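Local coordinates for antifreeze protein (Marinomonas primoryensis, PDB 5JUH), which forms the C-terminal, calcium-binding RTX domain of a giant adhesin that binds its Antarctic bacterium to diatoms and ice, and probably serves type I secretion, at residues A[95-100]-A[109-114]; A[119-124]-A[186-191]. All coordinates share one frame; numbering follows the deposited sequence.

Contact 1: residues A[95-100]-A[109-114]. With CA (calcium ion), chain H; CA (calcium ion), chain E; CA (calcium ion), chain G.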
loop_
_atom_site.group_PDB
_atom_site.type_symbol
_atom_site.label_atom_id
_atom_site.label_comp_id
_atom_site.label_asym_id
_atom_site.label_seq_id
_atom_site.Cartn_x
_atom_site.Cartn_y
_atom_site.Cartn_z
ATOM N N ASP A 95 -9.771 -4.225 -3.187
ATOM C CA ASP A 95 -10.027 -2.953 -2.506
ATOM C C ASP A 95 -8.785 -2.128 -2.548
ATOM O O ASP A 95 -7.660 -2.622 -2.351
ATOM C CB ASP A 95 -10.466 -3.263 -1.056
ATOM C CG ASP A 95 -11.685 -4.133 -1.024
ATOM O OD1 ASP A 95 -12.713 -3.736 -1.588
ATOM O OD2 ASP A 95 -11.595 -5.248 -0.539
ATOM N N ILE A 96 -8.987 -0.813 -2.675
ATOM C CA ILE A 96 -7.862 0.131 -2.591
ATOM C C ILE A 96 -7.927 0.758 -1.179
ATOM O O ILE A 96 -8.950 1.289 -0.767
ATOM C CB ILE A 96 -7.986 1.258 -3.633
ATOM C CG1 ILE A 96 -7.885 0.670 -5.025
ATOM C CG2 ILE A 96 -6.974 2.360 -3.364
ATOM C CD1 ILE A 96 -8.314 1.599 -6.125
ATOM N N PHE A 97 -6.824 0.674 -0.482
ATOM C CA PHE A 97 -6.676 1.355 0.778
ATOM C C PHE A 97 -5.834 2.576 0.576
ATOM O O PHE A 97 -4.680 2.496 0.171
ATOM C CB PHE A 97 -6.001 0.430 1.862
ATOM C CG PHE A 97 -6.773 -0.858 2.074
ATOM C CD1 PHE A 97 -7.741 -0.951 3.038
ATOM C CD2 PHE A 97 -6.495 -2.031 1.352
ATOM C CE1 PHE A 97 -8.457 -2.109 3.260
ATOM C CE2 PHE A 97 -7.211 -3.188 1.551
ATOM C CZ PHE A 97 -8.141 -3.241 2.523
ATOM N N ILE A 98 -6.459 3.744 0.771
ATOM C CA ILE A 98 -5.703 5.003 0.683
ATOM C C ILE A 98 -5.085 5.372 1.979
ATOM O O ILE A 98 -5.788 5.374 2.978
ATOM C CB ILE A 98 -6.656 6.162 0.194
ATOM C CG1 ILE A 98 -7.327 5.819 -1.145
ATOM C CG2 ILE A 98 -5.859 7.449 0.068
ATOM C CD1 ILE A 98 -8.373 6.857 -1.596
ATOM N N LEU A 99 -3.795 5.601 2.008
ATOM C CA LEU A 99 -3.102 5.837 3.258
ATOM C C LEU A 99 -2.534 7.274 3.265
ATOM O O LEU A 99 -2.002 7.766 2.317
ATOM C CB LEU A 99 -1.920 4.830 3.418
ATOM C CG LEU A 99 -2.517 3.412 3.609
ATOM C CD1 LEU A 99 -1.318 2.486 3.616
ATOM C CD2 LEU A 99 -3.202 3.254 4.937
ATOM N N ASN A 100 -2.635 7.855 4.420
ATOM C CA ASN A 100 -2.108 9.177 4.762
ATOM C C ASN A 100 -0.747 9.057 5.359
ATOM O O ASN A 100 -0.447 8.171 6.179
ATOM C CB ASN A 100 -3.121 9.914 5.666
ATOM C CG ASN A 100 -3.374 9.212 6.962
ATOM O OD1 ASN A 100 -3.238 9.856 8.116
ATOM N ND2 ASN A 100 -3.743 7.952 6.871
ATOM N N ASP A 109 -2.719 3.888 10.309
ATOM C CA ASP A 109 -3.858 2.969 10.244
ATOM C C ASP A 109 -3.466 1.475 10.278
ATOM O O ASP A 109 -2.366 1.111 9.933
ATOM C CB ASP A 109 -4.686 3.249 9.028
ATOM C CG ASP A 109 -5.289 4.667 9.066
ATOM O OD1 ASP A 109 -5.622 5.250 10.199
ATOM O OD2 ASP A 109 -5.458 5.189 7.883
ATOM N N THR A 110 -4.453 0.658 10.680
ATOM C CA THR A 110 -4.379 -0.802 10.566
ATOM C C THR A 110 -5.227 -1.210 9.378
ATOM O O THR A 110 -6.392 -0.774 9.231
ATOM C CB THR A 110 -4.854 -1.429 11.819
ATOM O OG1 THR A 110 -4.006 -1.091 12.902
ATOM C CG2 THR A 110 -4.951 -2.950 11.670
ATOM N N ILE A 111 -4.652 -2.052 8.516
ATOM C CA ILE A 111 -5.392 -2.720 7.449
ATOM C C ILE A 111 -5.506 -4.160 7.895
ATOM O O ILE A 111 -4.477 -4.843 7.961
ATOM C CB ILE A 111 -4.721 -2.590 6.072
ATOM C CG1 ILE A 111 -4.639 -1.087 5.667
ATOM C CG2 ILE A 111 -5.529 -3.419 5.076
ATOM C CD1 ILE A 111 -3.737 -0.899 4.503
ATOM N N THR A 112 -6.697 -4.612 8.187
ATOM C CA THR A 112 -6.842 -5.925 8.825
ATOM C C THR A 112 -6.662 -7.100 7.852
ATOM O O THR A 112 -6.128 -8.119 8.350
ATOM C CB THR A 112 -8.142 -6.134 9.517
ATOM O OG1 THR A 112 -9.182 -6.199 8.573
ATOM C CG2 THR A 112 -8.495 -5.031 10.546
ATOM N N ASP A 113 -6.921 -6.913 6.541
ATOM C CA ASP A 113 -7.096 -8.059 5.693
ATOM C C ASP A 113 -6.521 -7.761 4.298
ATOM O O ASP A 113 -7.181 -8.098 3.266
ATOM C CB ASP A 113 -8.590 -8.427 5.588
ATOM C CG ASP A 113 -9.404 -7.319 4.811
ATOM O OD1 ASP A 113 -9.025 -6.086 4.859
ATOM O OD2 ASP A 113 -10.429 -7.738 4.212
ATOM N N PHE A 114 -5.299 -7.200 4.228
ATOM C CA PHE A 114 -4.768 -6.880 2.908
ATOM C C PHE A 114 -4.444 -8.213 2.199
ATOM O O PHE A 114 -3.584 -8.938 2.679
ATOM C CB PHE A 114 -3.506 -6.050 3.036
ATOM C CG PHE A 114 -2.936 -5.586 1.706
ATOM C CD1 PHE A 114 -3.549 -4.543 1.083
ATOM C CD2 PHE A 114 -1.858 -6.194 1.092
ATOM C CE1 PHE A 114 -3.126 -4.091 -0.103
ATOM C CE2 PHE A 114 -1.352 -5.733 -0.155
ATOM C CZ PHE A 114 -2.032 -4.705 -0.721
HETATM CA CA CA H . -14.418 -5.138 -0.753
HETATM CA CA CA E . -6.221 7.524 10.416
HETATM CA CA CA G . -10.443 -7.227 -0.506
HETATM O O HOH W 1 -6.601 5.530 5.544
HETATM O O HOH W 2 -3.769 7.609 10.281
HETATM O O HOH W 3 -6.521 7.742 8.093
HETATM O O HOH W 4 -9.448 -6.761 1.605
HETATM O O HOH W 5 -9.630 -9.462 -0.565
#
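Phe97 and Ile111 meet between two strands that face each other without a backbone hydrogen bond, their CA atoms 7.9 Å apart. From Phe97 outward, CB rests on Ile111 CD1 at 3.7 Å, CG faces both CD1 and CG2 of the same isoleucine, and the ring spreads over CG2. That methyl stands 3.6 Å from the ring centroid, 11° off the normal, a CH-pi contact. CD2 and CE2 reach Phe114 CD1, with Phe97 CD2 at the edge of the Phe114 ring, while CZ ends 3.8 Å from Asp113 OD1, whose carboxylate is held by Leu91. With CG1 of Ile111 beside its backbone N (chi1 -62°), CG2 is left to meet the ring and CD1 the Phe97 CB. Leu99 CD2 continues the apolar layer against Ile111 CD1.

Calcium sites flank this layer. Asp109 OD1 binds one ion at 2.4 Å together with Asp82, Leu84 and Asp86, and a water lies within hydrogen-bonding reach of Asp109 OD2 and Ile98 O. Asp95 grips a second ion with both oxygens, OD1 the nearer, and OD2 also binds a third, shared with Asp119. Apolar packing thus joins the strands, while calcium probably offsets the aspartate charge, helped by water, as in RTX beta-rolls.

Contact 2: residues A[119-124]-A[186-191]. With CA (calcium ion), chain G; CA (calcium ion), chain B.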
loop_
_atom_site.group_PDB
_atom_site.type_symbol
_atom_site.label_atom_id
_atom_site.label_comp_id
_atom_site.label_asym_id
_atom_site.label_seq_id
_atom_site.Cartn_x
_atom_site.Cartn_y
_atom_site.Cartn_z
ATOM N N ASP A 119 -6.092 -6.711 -3.509
ATOM C CA ASP A 119 -6.157 -5.369 -3.013
ATOM C C ASP A 119 -4.942 -4.540 -3.472
ATOM O O ASP A 119 -3.980 -5.042 -4.022
ATOM C CB ASP A 119 -6.193 -5.450 -1.479
ATOM C CG ASP A 119 -7.384 -6.170 -0.934
ATOM O OD1 ASP A 119 -8.534 -6.172 -1.435
ATOM O OD2 ASP A 119 -7.192 -6.760 0.184
ATOM N N ALA A 120 -5.003 -3.218 -3.168
ATOM C CA ALA A 120 -3.928 -2.299 -3.546
ATOM C C ALA A 120 -3.806 -1.203 -2.530
ATOM O O ALA A 120 -4.698 -0.977 -1.789
ATOM C CB ALA A 120 -4.242 -1.674 -4.906
ATOM N N LEU A 121 -2.657 -0.568 -2.475
ATOM C CA LEU A 121 -2.409 0.536 -1.589
ATOM C C LEU A 121 -2.146 1.814 -2.393
ATOM O O LEU A 121 -1.289 1.848 -3.258
ATOM C CB LEU A 121 -1.148 0.268 -0.799
ATOM C CG LEU A 121 -1.088 -1.038 0.029
ATOM C CD1 LEU A 121 0.251 -1.197 0.700
ATOM C CD2 LEU A 121 -2.176 -0.993 1.111
ATOM N N ASP A 122 -2.904 2.855 -2.093
ATOM C CA ASP A 122 -2.634 4.177 -2.683
ATOM C C ASP A 122 -1.657 4.908 -1.761
ATOM O O ASP A 122 -2.069 5.334 -0.669
ATOM C CB ASP A 122 -3.936 4.939 -2.948
ATOM C CG ASP A 122 -3.696 6.291 -3.645
ATOM O OD1 ASP A 122 -2.578 6.834 -3.497
ATOM O OD2 ASP A 122 -4.621 6.742 -4.364
ATOM N N LEU A 123 -0.444 5.019 -2.229
ATOM C CA LEU A 123 0.587 5.592 -1.404
ATOM C C LEU A 123 1.012 6.988 -1.839
ATOM O O LEU A 123 1.999 7.416 -1.436
ATOM C CB LEU A 123 1.882 4.685 -1.448
ATOM C CG LEU A 123 1.579 3.264 -0.896
ATOM C CD1 LEU A 123 2.901 2.490 -0.913
ATOM C CD2 LEU A 123 1.027 3.284 0.553
ATOM N N THR A 124 0.212 7.581 -2.687
ATOM C CA THR A 124 0.557 8.940 -3.196
ATOM C C THR A 124 0.924 9.933 -2.116
ATOM O O THR A 124 1.877 10.595 -2.248
ATOM C CB THR A 124 -0.624 9.499 -4.026
ATOM O OG1 THR A 124 -0.979 8.590 -5.064
ATOM C CG2 THR A 124 -0.244 10.851 -4.665
ATOM N N ASP A 186 6.641 -12.546 -5.369
ATOM C CA ASP A 186 5.361 -11.863 -5.066
ATOM C C ASP A 186 5.525 -10.361 -5.179
ATOM O O ASP A 186 6.636 -9.772 -5.140
ATOM C CB ASP A 186 4.914 -12.259 -3.653
ATOM C CG ASP A 186 4.418 -13.752 -3.565
ATOM O OD1 ASP A 186 3.480 -14.144 -4.217
ATOM O OD2 ASP A 186 5.069 -14.488 -2.783
ATOM N N SER A 187 4.366 -9.727 -5.355
ATOM C CA SER A 187 4.351 -8.270 -5.445
ATOM C C SER A 187 3.073 -7.714 -4.891
ATOM O O SER A 187 2.073 -8.421 -4.663
ATOM C CB SER A 187 4.511 -7.812 -6.933
ATOM O OG SER A 187 3.410 -8.356 -7.691
ATOM N N ILE A 188 3.106 -6.403 -4.668
ATOM C CA ILE A 188 1.880 -5.680 -4.256
ATOM C C ILE A 188 1.556 -4.640 -5.293
ATOM O O ILE A 188 2.478 -4.106 -5.968
ATOM C CB ILE A 188 1.980 -5.029 -2.864
ATOM C CG1 ILE A 188 2.966 -3.972 -2.802
ATOM C CG2 ILE A 188 2.077 -6.078 -1.778
ATOM C CD1 ILE A 188 2.660 -3.000 -1.671
ATOM N N LYS A 189 0.282 -4.314 -5.370
ATOM C CA LYS A 189 -0.206 -3.264 -6.241
ATOM C C LYS A 189 -0.143 -1.895 -5.486
ATOM O O LYS A 189 -0.740 -1.780 -4.411
ATOM C CB LYS A 189 -1.577 -3.579 -6.707
ATOM C CG LYS A 189 -1.601 -4.837 -7.548
ATOM C CD LYS A 189 -2.902 -5.096 -8.261
ATOM C CE LYS A 189 -3.983 -5.428 -7.278
ATOM N NZ LYS A 189 -5.207 -6.021 -8.001
ATOM N N VAL A 190 0.577 -0.928 -6.037
ATOM C CA VAL A 190 0.776 0.371 -5.441
ATOM C C VAL A 190 0.263 1.397 -6.436
ATOM O O VAL A 190 0.604 1.334 -7.646
ATOM C CB VAL A 190 2.243 0.646 -5.169
ATOM C CG1 VAL A 190 2.486 2.063 -4.765
ATOM C CG2 VAL A 190 2.796 -0.354 -4.207
ATOM N N ILE A 191 -0.593 2.291 -5.939
ATOM C CA ILE A 191 -1.166 3.388 -6.739
ATOM C C ILE A 191 -0.419 4.703 -6.392
ATOM O O ILE A 191 -0.174 5.008 -5.248
ATOM C CB ILE A 191 -2.657 3.521 -6.502
ATOM C CG1 ILE A 191 -3.354 2.240 -7.086
ATOM C CG2 ILE A 191 -3.198 4.744 -7.192
ATOM C CD1 ILE A 191 -4.700 2.029 -6.494
HETATM CA CA CA G . -10.443 -7.227 -0.506
HETATM CA CA CA B . 3.924 -16.455 -3.601
HETATM O O HOH W 6 -1.435 -6.015 -3.946
HETATM O O HOH W 4 -9.448 -6.761 1.605
HETATM O O HOH W 7 6.151 -16.560 -4.610
HETATM O O HOH W 5 -9.630 -9.462 -0.565
#
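Strands 120-122 and 187-191 run parallel, their axes 4.6 Å apart at closest approach and 25° from alignment, with Leu121 beside Val190 and Asp122 beside Ile191. Leu121 holds the pairing with both backbone groups: its N donates to Lys189 O, and its O accepts from Ile191 N at 2.8 Å in a nearly straight bond (173°). Leu123 N then donates to Ile191 O in the carbonyl plane. At the other end a water accepts from Lys189 N and donates to Asp119 O.

On one face lie Ala120, Asp122, Lys189 and Ile191. Ala120 CB meets Lys189 CB at 3.7 Å and also touches Ile191 CD1. The lysine chain bends at its third torsion, laying CE 3.3 Å from Asp119 O, and its amine pairs with Glu118. Ile191 CG2 comes up to Asp122 OD2, the two side chains crossing at about a right angle. With CG anti to the backbone N (chi1 -176°), Asp122 sends OD1 forward along the chain, where Thr124 N donates to it nearly along the C-O axis and Thr124 OG1 on the syn side. This Asx turn leads into helix 124-127.

The opposite face is apolar: Leu121 CD1 touches Ile188 CD1 at 3.8 Å. Beyond the strand, Leu123 CD1 touches Val190 CG1, those side chains also perpendicular. Asp119 and Asp186, at the strand starts, bind separate calcium ions. The pairing carries the parallel sheet on into strand 187-192, with antiparallel strand 195-200 completing it, consistent with a folded C-terminal end to a calcium-bound RTX beta-roll.

Overall arrangement
Both contacts are buried, contact 2 closer to the centre of the chain, and they share one sheet, in which strand 96-98 of contact 1 neighbours strand 120-122 of contact 2. Strand 110-111 lies in the second sheet, so contact 1 joins the sheets through side chains and water, whereas contact 2 relies on backbone hydrogen bonds within one. They touch directly, Asp95 O lying 2.8 Å from Ala120 N in a probable hydrogen bond and Phe114 packing on Leu121. Asp95 and Asp119 share a calcium ion. In both contacts an aspartate near the start of each strand binds calcium; the antiparallel run of contact 1 puts its sites at opposite ends, the parallel run of contact 2 at the same end.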